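Local coordinates for mannitol dehydrogenase (Helicobacter pylori, PDB 3TWO), which is a zinc-dependent cinnamyl alcohol dehydrogenase that probably interconverts cinnamyl alcohols and their aldehydes with NADP(H) as cofactor, at residues Y312-L317 and A335-V340; A39-S44 and G130-N135. All blocks are in the same frame, centred on the assembly; numbering follows the deposited sequence.

How the interactions relate
Interactions 1 and 2 show how one mixed sheet can carry a cofactor site at the ends of its strands. Strand 338-342 is the common element: it pairs in parallel with strand 315-318 in interaction 1 and antiparallel with strand 31-40, whose end enters interaction 2. The two contacts meet directly, with a probable hydrogen bond between Tyr339 O and Ile41 N (3.0 Å). Interaction 1 is partly buried, and backbone hydrogen bonds hold it between strands 315-318 and 338-342. Interaction 2 is fully buried and much smaller, a matter of van der Waals packing without hydrogen bonds between a loop and a strand end. Both reach NADPH, through Arg338 in one and through His43 and Ser44 in the other.

Interaction 1 (Y312-L317 and A335-V340); sequences YPEIDL and AKFRYV. With NDP (NADPH dihydro-nicotinamide-adenine-dinucleotide phosphate), chain F.
The Phe337 ring is approached obliquely by Glu314, whose CB lies 3.5 Å from Phe337 CD1; the two side chains run side by side in the same direction, with carboxylate and ring planes almost perpendicular (89°). Phe185 meets the same ring edge-to-face. The Tyr339 ring likewise receives Asp316 O obliquely, whereas the Arg338 guanidinium meets the cofactor phosphate at its edge. Arg338 and Tyr339 open the second strand of a beta-alpha-beta unit, in which strand 315-318 leads through helix 323-331 to strand 338-342, and Phe337 immediately precedes it. The strands pair in parallel, as three backbone bonds record: Arg338 N to Glu314 O, Asp316 N to Arg338 O at 2.8 Å, and Val340 N to Asp316 O. The last donor stands above the carbonyl plane, 39° out of it, while the other two approach nearly along the C=O axis. Ile315 CA also comes within 3.1 Å of Arg338 O, a CA-H...O contact.

On the sheet face carrying Ile315 and Val340, their CG2 methyls meet at 3.8 Å, and Leu317 CD2 reaches Val340 CG1. On the other face, Asp316 OD1 lies against the aliphatic part of Lys336, whose amine makes a salt bridge with Asp215. Helix 323-331 covers Tyr339 through Ala326 and Leu330, and its hydroxyl is hydrogen-bonded to Asn329. Arg338 bends at chi2 (-81°), which turns CD off the line of the chain; Glu65 forms a salt bridge with its NE. Arg338 NH1 donates to NADPH O2N at 2.8 Å, and Arg338 NH2 adds a weak bond to the same oxygen at 3.2 Å.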
loop_
_atom_site.group_PDB
_atom_site.type_symbol
_atom_site.label_atom_id
_atom_site.label_comp_id
_atom_site.label_asym_id
_atom_site.label_seq_id
_atom_site.Cartn_x
_atom_site.Cartn_y
_atom_site.Cartn_z
ATOM N N TYR B 312 -20.943 5.067 -21.131
ATOM C CA TYR B 312 -21.641 3.871 -20.779
ATOM C C TYR B 312 -20.813 2.609 -21.001
ATOM O O TYR B 312 -19.962 2.564 -21.902
ATOM C CB TYR B 312 -22.896 3.763 -21.617
ATOM C CG TYR B 312 -23.943 4.798 -21.307
ATOM C CD1 TYR B 312 -24.234 5.842 -22.217
ATOM C CD2 TYR B 312 -24.652 4.740 -20.110
ATOM C CE1 TYR B 312 -25.263 6.804 -21.935
ATOM C CE2 TYR B 312 -25.657 5.661 -19.836
ATOM C CZ TYR B 312 -25.956 6.674 -20.747
ATOM O OH TYR B 312 -26.949 7.542 -20.394
ATOM N N PRO B 313 -21.051 1.567 -20.160
ATOM C CA PRO B 313 -20.483 0.224 -20.463
ATOM C C PRO B 313 -20.890 -0.304 -21.829
ATOM O O PRO B 313 -21.987 0.010 -22.389
ATOM C CB PRO B 313 -21.099 -0.686 -19.388
ATOM C CG PRO B 313 -22.357 0.086 -18.916
ATOM C CD PRO B 313 -21.927 1.551 -18.965
ATOM N N GLU B 314 -19.992 -1.091 -22.369
ATOM C CA GLU B 314 -20.203 -1.920 -23.550
ATOM C C GLU B 314 -20.927 -3.168 -23.031
ATOM O O GLU B 314 -20.397 -3.910 -22.183
ATOM C CB GLU B 314 -18.835 -2.364 -24.060
ATOM C CG GLU B 314 -17.930 -1.246 -24.463
ATOM C CD GLU B 314 -18.495 -0.582 -25.664
ATOM O OE1 GLU B 314 -18.771 -1.342 -26.631
ATOM O OE2 GLU B 314 -18.709 0.659 -25.634
ATOM N N ILE B 315 -22.125 -3.407 -23.517
ATOM C CA ILE B 315 -22.919 -4.498 -22.948
ATOM C C ILE B 315 -23.391 -5.411 -24.038
ATOM O O ILE B 315 -23.493 -5.005 -25.207
ATOM C CB ILE B 315 -24.147 -4.003 -22.140
ATOM C CG1 ILE B 315 -25.130 -3.285 -23.081
ATOM C CG2 ILE B 315 -23.705 -2.984 -21.097
ATOM C CD1 ILE B 315 -26.451 -3.891 -23.078
ATOM N N ASP B 316 -23.662 -6.650 -23.626
ATOM C CA ASP B 316 -24.322 -7.633 -24.443
ATOM C C ASP B 316 -25.558 -8.132 -23.686
ATOM O O ASP B 316 -25.418 -8.701 -22.617
ATOM C CB ASP B 316 -23.359 -8.809 -24.693
ATOM C CG ASP B 316 -22.232 -8.452 -25.671
ATOM O OD1 ASP B 316 -21.023 -8.509 -25.277
ATOM O OD2 ASP B 316 -22.529 -8.082 -26.851
ATOM N N LEU B 317 -26.727 -7.952 -24.285
ATOM C CA LEU B 317 -28.012 -8.322 -23.711
ATOM C C LEU B 317 -28.288 -9.801 -23.816
ATOM O O LEU B 317 -28.291 -10.336 -24.891
ATOM C CB LEU B 317 -29.166 -7.681 -24.504
ATOM C CG LEU B 317 -29.578 -6.280 -24.121
ATOM C CD1 LEU B 317 -30.816 -5.846 -25.001
ATOM C CD2 LEU B 317 -29.894 -6.235 -22.628
ATOM N N ALA B 335 -15.329 -13.794 -22.750
ATOM C CA ALA B 335 -16.352 -12.759 -22.583
ATOM C C ALA B 335 -15.899 -11.505 -23.323
ATOM O O ALA B 335 -14.742 -11.443 -23.791
ATOM C CB ALA B 335 -16.632 -12.467 -21.068
ATOM N N LYS B 336 -16.782 -10.517 -23.483
ATOM C CA LYS B 336 -16.366 -9.292 -24.154
ATOM C C LYS B 336 -16.220 -8.222 -23.051
ATOM O O LYS B 336 -15.089 -8.012 -22.502
ATOM C CB LYS B 336 -17.364 -8.906 -25.266
ATOM C CG LYS B 336 -16.763 -7.906 -26.312
ATOM C CD LYS B 336 -17.870 -7.045 -27.003
ATOM C CE LYS B 336 -17.308 -5.861 -27.811
ATOM N NZ LYS B 336 -16.328 -6.383 -28.837
ATOM N N PHE B 337 -17.329 -7.557 -22.710
ATOM C CA PHE B 337 -17.301 -6.616 -21.607
ATOM C C PHE B 337 -18.380 -7.005 -20.595
ATOM O O PHE B 337 -18.201 -8.041 -19.898
ATOM C CB PHE B 337 -17.269 -5.151 -22.095
ATOM C CG PHE B 337 -16.057 -4.854 -23.011
ATOM C CD1 PHE B 337 -16.210 -4.704 -24.412
ATOM C CD2 PHE B 337 -14.766 -4.767 -22.489
ATOM C CE1 PHE B 337 -15.103 -4.419 -25.230
ATOM C CE2 PHE B 337 -13.660 -4.496 -23.314
ATOM C CZ PHE B 337 -13.849 -4.318 -24.701
ATOM N N ARG B 338 -19.484 -6.251 -20.505
ATOM C CA ARG B 338 -20.554 -6.615 -19.563
ATOM C C ARG B 338 -21.635 -7.401 -20.268
ATOM O O ARG B 338 -22.022 -7.039 -21.408
ATOM C CB ARG B 338 -21.152 -5.364 -18.861
ATOM C CG ARG B 338 -20.473 -5.049 -17.511
ATOM C CD ARG B 338 -21.067 -5.946 -16.413
ATOM N NE ARG B 338 -20.623 -5.611 -15.068
ATOM C CZ ARG B 338 -19.490 -6.038 -14.507
ATOM N NH1 ARG B 338 -18.610 -6.740 -15.219
ATOM N NH2 ARG B 338 -19.213 -5.686 -13.257
ATOM N N TYR B 339 -22.136 -8.446 -19.595
ATOM C CA TYR B 339 -23.453 -9.068 -19.930
ATOM C C TYR B 339 -24.553 -8.393 -19.116
ATOM O O TYR B 339 -24.346 -8.037 -17.915
ATOM C CB TYR B 339 -23.490 -10.575 -19.626
ATOM C CG TYR B 339 -22.604 -11.411 -20.541
ATOM C CD1 TYR B 339 -21.352 -11.887 -20.094
ATOM C CD2 TYR B 339 -22.991 -11.693 -21.854
ATOM C CE1 TYR B 339 -20.540 -12.661 -20.937
ATOM C CE2 TYR B 339 -22.188 -12.446 -22.708
ATOM C CZ TYR B 339 -20.984 -12.928 -22.245
ATOM O OH TYR B 339 -20.198 -13.650 -23.088
ATOM N N VAL B 340 -25.706 -8.177 -19.763
ATOM C CA VAL B 340 -26.829 -7.605 -19.050
ATOM C C VAL B 340 -28.093 -8.428 -19.320
ATOM O O VAL B 340 -28.405 -8.739 -20.494
ATOM C CB VAL B 340 -27.071 -6.165 -19.416
ATOM C CG1 VAL B 340 -28.390 -5.735 -18.794
ATOM C CG2 VAL B 340 -25.906 -5.259 -18.946
HETATM P PA NDP F . -14.837 -9.564 -15.668
HETATM O O1A NDP F . -14.323 -10.915 -15.944
HETATM O O2A NDP F . -15.488 -8.587 -16.718
HETATM O O5B NDP F . -13.423 -8.916 -16.159
HETATM C C5B NDP F . -12.073 -9.458 -15.696
HETATM C C4B NDP F . -11.050 -9.140 -16.781
HETATM O O4B NDP F . -9.625 -9.357 -16.411
HETATM C C3B NDP F . -11.348 -10.018 -18.017
HETATM O O3B NDP F . -11.315 -9.138 -19.204
HETATM C C2B NDP F . -10.154 -11.010 -18.021
HETATM O O2B NDP F . -9.907 -11.340 -19.401
HETATM C C1B NDP F . -8.991 -10.121 -17.521
HETATM N N9A NDP F . -7.953 -10.871 -16.776
HETATM C C8A NDP F . -8.172 -11.977 -16.028
HETATM N N7A NDP F . -7.011 -12.306 -15.484
HETATM C C5A NDP F . -6.084 -11.436 -15.874
HETATM C C6A NDP F . -4.732 -11.303 -15.615
HETATM N N6A NDP F . -4.024 -12.171 -14.814
HETATM N N1A NDP F . -4.113 -10.288 -16.208
HETATM C C2A NDP F . -4.721 -9.409 -16.975
HETATM N N3A NDP F . -6.005 -9.502 -17.225
HETATM C C4A NDP F . -6.694 -10.525 -16.690
HETATM O O3 NDP F . -14.612 -8.978 -14.220
HETATM P PN NDP F . -15.237 -7.709 -13.644
HETATM O O1N NDP F . -14.727 -6.485 -14.303
HETATM O O2N NDP F . -16.770 -7.764 -13.408
HETATM O O5D NDP F . -14.666 -7.766 -12.178
HETATM C C5D NDP F . -13.178 -7.954 -12.016
HETATM C C4D NDP F . -12.818 -8.222 -10.494
HETATM O O4D NDP F . -13.272 -7.017 -9.849
HETATM C C3D NDP F . -13.556 -9.409 -9.816
HETATM O O3D NDP F . -12.623 -10.076 -8.922
HETATM C C2D NDP F . -14.702 -8.675 -9.082
HETATM O O2D NDP F . -15.088 -9.387 -7.958
HETATM C C1D NDP F . -13.961 -7.396 -8.628
HETATM N N1N NDP F . -14.863 -6.284 -8.174
HETATM C C2N NDP F . -14.477 -5.544 -7.034
HETATM C C3N NDP F . -15.267 -4.505 -6.568
HETATM C C7N NDP F . -14.772 -3.673 -5.387
HETATM O O7N NDP F . -13.565 -3.635 -5.098
HETATM N N7N NDP F . -15.667 -2.824 -4.895
HETATM C C4N NDP F . -16.488 -4.215 -7.220
HETATM C C5N NDP F . -16.873 -4.925 -8.395
HETATM C C6N NDP F . -16.086 -5.956 -8.866
HETATM P P2B NDP F . -9.581 -12.788 -19.893
HETATM O O1X NDP F . -10.604 -13.014 -21.155
HETATM O O2X NDP F . -8.145 -12.914 -20.163
HETATM O O3X NDP F . -10.066 -13.796 -18.764
#

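Interaction 2 (A39-S44 and G130-N135). With ZN (zinc ion), chain G; NDP (NADPH dihydro-nicotinamide-adenine-dinucleotide phosphate), chain F.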
loop_
_atom_site.group_PDB
_atom_site.type_symbol
_atom_site.label_atom_id
_atom_site.label_comp_id
_atom_site.label_asym_id
_atom_site.label_seq_id
_atom_site.Cartn_x
_atom_site.Cartn_y
_atom_site.Cartn_z
ATOM N N ALA B 39 -30.459 -6.281 -15.370
ATOM C CA ALA B 39 -29.572 -6.735 -14.315
ATOM C C ALA B 39 -28.225 -7.070 -14.932
ATOM O O ALA B 39 -28.123 -8.015 -15.731
ATOM C CB ALA B 39 -30.144 -7.921 -13.583
ATOM N N GLY B 40 -27.222 -6.229 -14.625
ATOM C CA GLY B 40 -25.808 -6.511 -14.958
ATOM C C GLY B 40 -25.265 -7.714 -14.216
ATOM O O GLY B 40 -25.647 -7.991 -13.046
ATOM N N ILE B 41 -24.383 -8.459 -14.899
ATOM C CA ILE B 41 -23.657 -9.541 -14.258
ATOM C C ILE B 41 -22.251 -9.035 -13.969
ATOM O O ILE B 41 -21.551 -8.653 -14.883
ATOM C CB ILE B 41 -23.558 -10.752 -15.195
ATOM C CG1 ILE B 41 -24.952 -11.335 -15.471
ATOM C CG2 ILE B 41 -22.515 -11.799 -14.672
ATOM C CD1 ILE B 41 -24.885 -12.478 -16.437
ATOM N N CYS B 42 -21.853 -9.034 -12.696
ATOM C CA CYS B 42 -20.535 -8.611 -12.319
ATOM C C CYS B 42 -19.737 -9.916 -11.999
ATOM O O CYS B 42 -20.328 -10.892 -11.570
ATOM C CB CYS B 42 -20.705 -7.762 -11.050
ATOM S SG CYS B 42 -19.130 -7.325 -10.262
ATOM N N HIS B 43 -18.422 -9.901 -12.133
ATOM C CA HIS B 43 -17.612 -11.092 -11.739
ATOM C C HIS B 43 -17.687 -11.398 -10.218
ATOM O O HIS B 43 -17.460 -12.529 -9.806
ATOM C CB HIS B 43 -16.144 -10.951 -12.192
ATOM C CG HIS B 43 -15.448 -12.247 -12.507
ATOM N ND1 HIS B 43 -15.268 -13.259 -11.576
ATOM C CD2 HIS B 43 -14.786 -12.648 -13.625
ATOM C CE1 HIS B 43 -14.591 -14.258 -12.131
ATOM N NE2 HIS B 43 -14.271 -13.903 -13.369
ATOM N N SER B 44 -18.000 -10.392 -9.409
ATOM C CA SER B 44 -18.333 -10.622 -7.982
ATOM C C SER B 44 -19.483 -11.594 -7.837
ATOM O O SER B 44 -19.542 -12.371 -6.836
ATOM C CB SER B 44 -18.741 -9.295 -7.284
ATOM O OG SER B 44 -17.659 -8.382 -7.368
ATOM N N GLY B 130 -30.549 -10.877 -4.562
ATOM C CA GLY B 130 -30.055 -9.852 -5.471
ATOM C C GLY B 130 -30.921 -9.507 -6.666
ATOM O O GLY B 130 -32.175 -9.702 -6.664
ATOM N N GLY B 131 -30.228 -9.049 -7.710
ATOM C CA GLY B 131 -30.844 -8.431 -8.844
ATOM C C GLY B 131 -31.220 -9.348 -9.982
ATOM O O GLY B 131 -31.909 -8.883 -10.903
ATOM N N TYR B 132 -30.830 -10.650 -9.948
ATOM C CA TYR B 132 -31.324 -11.592 -11.005
ATOM C C TYR B 132 -32.778 -11.988 -10.735
ATOM O O TYR B 132 -33.077 -13.152 -10.559
ATOM C CB TYR B 132 -30.503 -12.912 -11.134
ATOM C CG TYR B 132 -29.021 -12.825 -11.388
ATOM C CD1 TYR B 132 -28.385 -11.609 -11.759
ATOM C CD2 TYR B 132 -28.246 -13.962 -11.281
ATOM C CE1 TYR B 132 -26.971 -11.556 -11.981
ATOM C CE2 TYR B 132 -26.809 -13.920 -11.559
ATOM C CZ TYR B 132 -26.199 -12.724 -11.876
ATOM O OH TYR B 132 -24.810 -12.692 -12.054
ATOM N N SER B 133 -33.674 -11.019 -10.643
ATOM C CA SER B 133 -35.032 -11.280 -10.162
ATOM C C SER B 133 -35.933 -10.178 -10.707
ATOM O O SER B 133 -35.428 -9.188 -11.276
ATOM C CB SER B 133 -35.049 -11.270 -8.629
ATOM O OG SER B 133 -34.770 -9.980 -8.089
ATOM N N ASN B 134 -37.249 -10.297 -10.485
ATOM C CA ASN B 134 -38.184 -9.390 -11.136
ATOM C C ASN B 134 -38.448 -8.124 -10.338
ATOM O O ASN B 134 -39.019 -7.175 -10.865
ATOM C CB ASN B 134 -39.514 -10.101 -11.513
ATOM C CG ASN B 134 -40.295 -10.623 -10.293
ATOM O OD1 ASN B 134 -41.519 -10.865 -10.366
ATOM N ND2 ASN B 134 -39.616 -10.825 -9.200
ATOM N N ASN B 135 -38.065 -8.115 -9.057
ATOM C CA ASN B 135 -38.299 -6.929 -8.254
ATOM C C ASN B 135 -37.358 -6.929 -7.067
ATOM O O ASN B 135 -36.691 -7.942 -6.821
ATOM C CB ASN B 135 -39.797 -6.850 -7.805
ATOM C CG ASN B 135 -40.201 -7.985 -6.882
ATOM O OD1 ASN B 135 -39.429 -8.414 -6.017
ATOM N ND2 ASN B 135 -41.452 -8.461 -7.025
HETATM ZN ZN ZN G . -19.856 -5.865 -8.366
HETATM P PA NDP F . -14.837 -9.564 -15.668
HETATM O O1A NDP F . -14.323 -10.915 -15.944
HETATM O O2A NDP F . -15.488 -8.587 -16.718
HETATM O O5B NDP F . -13.423 -8.916 -16.159
HETATM C C5B NDP F . -12.073 -9.458 -15.696
HETATM C C4B NDP F . -11.050 -9.140 -16.781
HETATM O O4B NDP F . -9.625 -9.357 -16.411
HETATM C C3B NDP F . -11.348 -10.018 -18.017
HETATM O O3B NDP F . -11.315 -9.138 -19.204
HETATM C C2B NDP F . -10.154 -11.010 -18.021
HETATM O O2B NDP F . -9.907 -11.340 -19.401
HETATM C C1B NDP F . -8.991 -10.121 -17.521
HETATM N N9A NDP F . -7.953 -10.871 -16.776
HETATM C C8A NDP F . -8.172 -11.977 -16.028
HETATM N N7A NDP F . -7.011 -12.306 -15.484
HETATM C C5A NDP F . -6.084 -11.436 -15.874
HETATM C C6A NDP F . -4.732 -11.303 -15.615
HETATM N N6A NDP F . -4.024 -12.171 -14.814
HETATM N N1A NDP F . -4.113 -10.288 -16.208
HETATM C C2A NDP F . -4.721 -9.409 -16.975
HETATM N N3A NDP F . -6.005 -9.502 -17.225
HETATM C C4A NDP F . -6.694 -10.525 -16.690
HETATM O O3 NDP F . -14.612 -8.978 -14.220
HETATM P PN NDP F . -15.237 -7.709 -13.644
HETATM O O1N NDP F . -14.727 -6.485 -14.303
HETATM O O2N NDP F . -16.770 -7.764 -13.408
HETATM O O5D NDP F . -14.666 -7.766 -12.178
HETATM C C5D NDP F . -13.178 -7.954 -12.016
HETATM C C4D NDP F . -12.818 -8.222 -10.494
HETATM O O4D NDP F . -13.272 -7.017 -9.849
HETATM C C3D NDP F . -13.556 -9.409 -9.816
HETATM O O3D NDP F . -12.623 -10.076 -8.922
HETATM C C2D NDP F . -14.702 -8.675 -9.082
HETATM O O2D NDP F . -15.088 -9.387 -7.958
HETATM C C1D NDP F . -13.961 -7.396 -8.628
HETATM N N1N NDP F . -14.863 -6.284 -8.174
HETATM C C2N NDP F . -14.477 -5.544 -7.034
HETATM C C3N NDP F . -15.267 -4.505 -6.568
HETATM C C7N NDP F . -14.772 -3.673 -5.387
HETATM O O7N NDP F . -13.565 -3.635 -5.098
HETATM N N7N NDP F . -15.667 -2.824 -4.895
HETATM C C4N NDP F . -16.488 -4.215 -7.220
HETATM C C5N NDP F . -16.873 -4.925 -8.395
HETATM C C6N NDP F . -16.086 -5.956 -8.866
HETATM P P2B NDP F . -9.581 -12.788 -19.893
HETATM O O1X NDP F . -10.604 -13.014 -21.155
HETATM O O2X NDP F . -8.145 -12.914 -20.163
HETATM O O3X NDP F . -10.066 -13.796 -18.764
#
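Tyr132 sets CG anti to its own carbonyl carbon (chi1 -56°), and Ile41 places CG1 in the same way (chi1 -65°), leaving CG2 anti to its backbone N; from these starting directions the phenol ring extends to Ile41, where its OH touches both branches. Tyr132 OH lies 3.6 Å from Ile41 CG2 and 3.7 Å from Ile41 CG1, and the two side chains cross at about a right angle. Further along the ring, Gly40 O lies in the ring plane at the edge, 3.9 Å from Tyr132 CE1. Ala39 CB, also near that plane, packs most closely on Gly131 O (3.4 Å).

Tyr132 is the centre of an inverse gamma turn in the loop before strand 135-139, so a tight bend of the GroES-like domain is seated against the end of strand 31-40. The phenol OH is buried and bonded to Tyr327 OH, with a weak bond to Asp45.

Just past the strand, Cys42 binds the zinc ion through SG at 2.5 Å, with His64 and Cys160 completing the protein ligands. Its sulfur also caps the following helix, accepting from Ser44 N at 3.4 Å. His43 N donates to NADPH O2N (3.0 Å, 167°), and Ser44 OG bonds the ribose O2D at 2.8 Å. The chemistry therefore divides: the two segments meet by van der Waals packing, while Cys42, His43 and Ser44, at the start of helix 43-49, contribute to the zinc and cofactor sites, and the helix dipole would probably favour the phosphate oxygen bonded by His43 N.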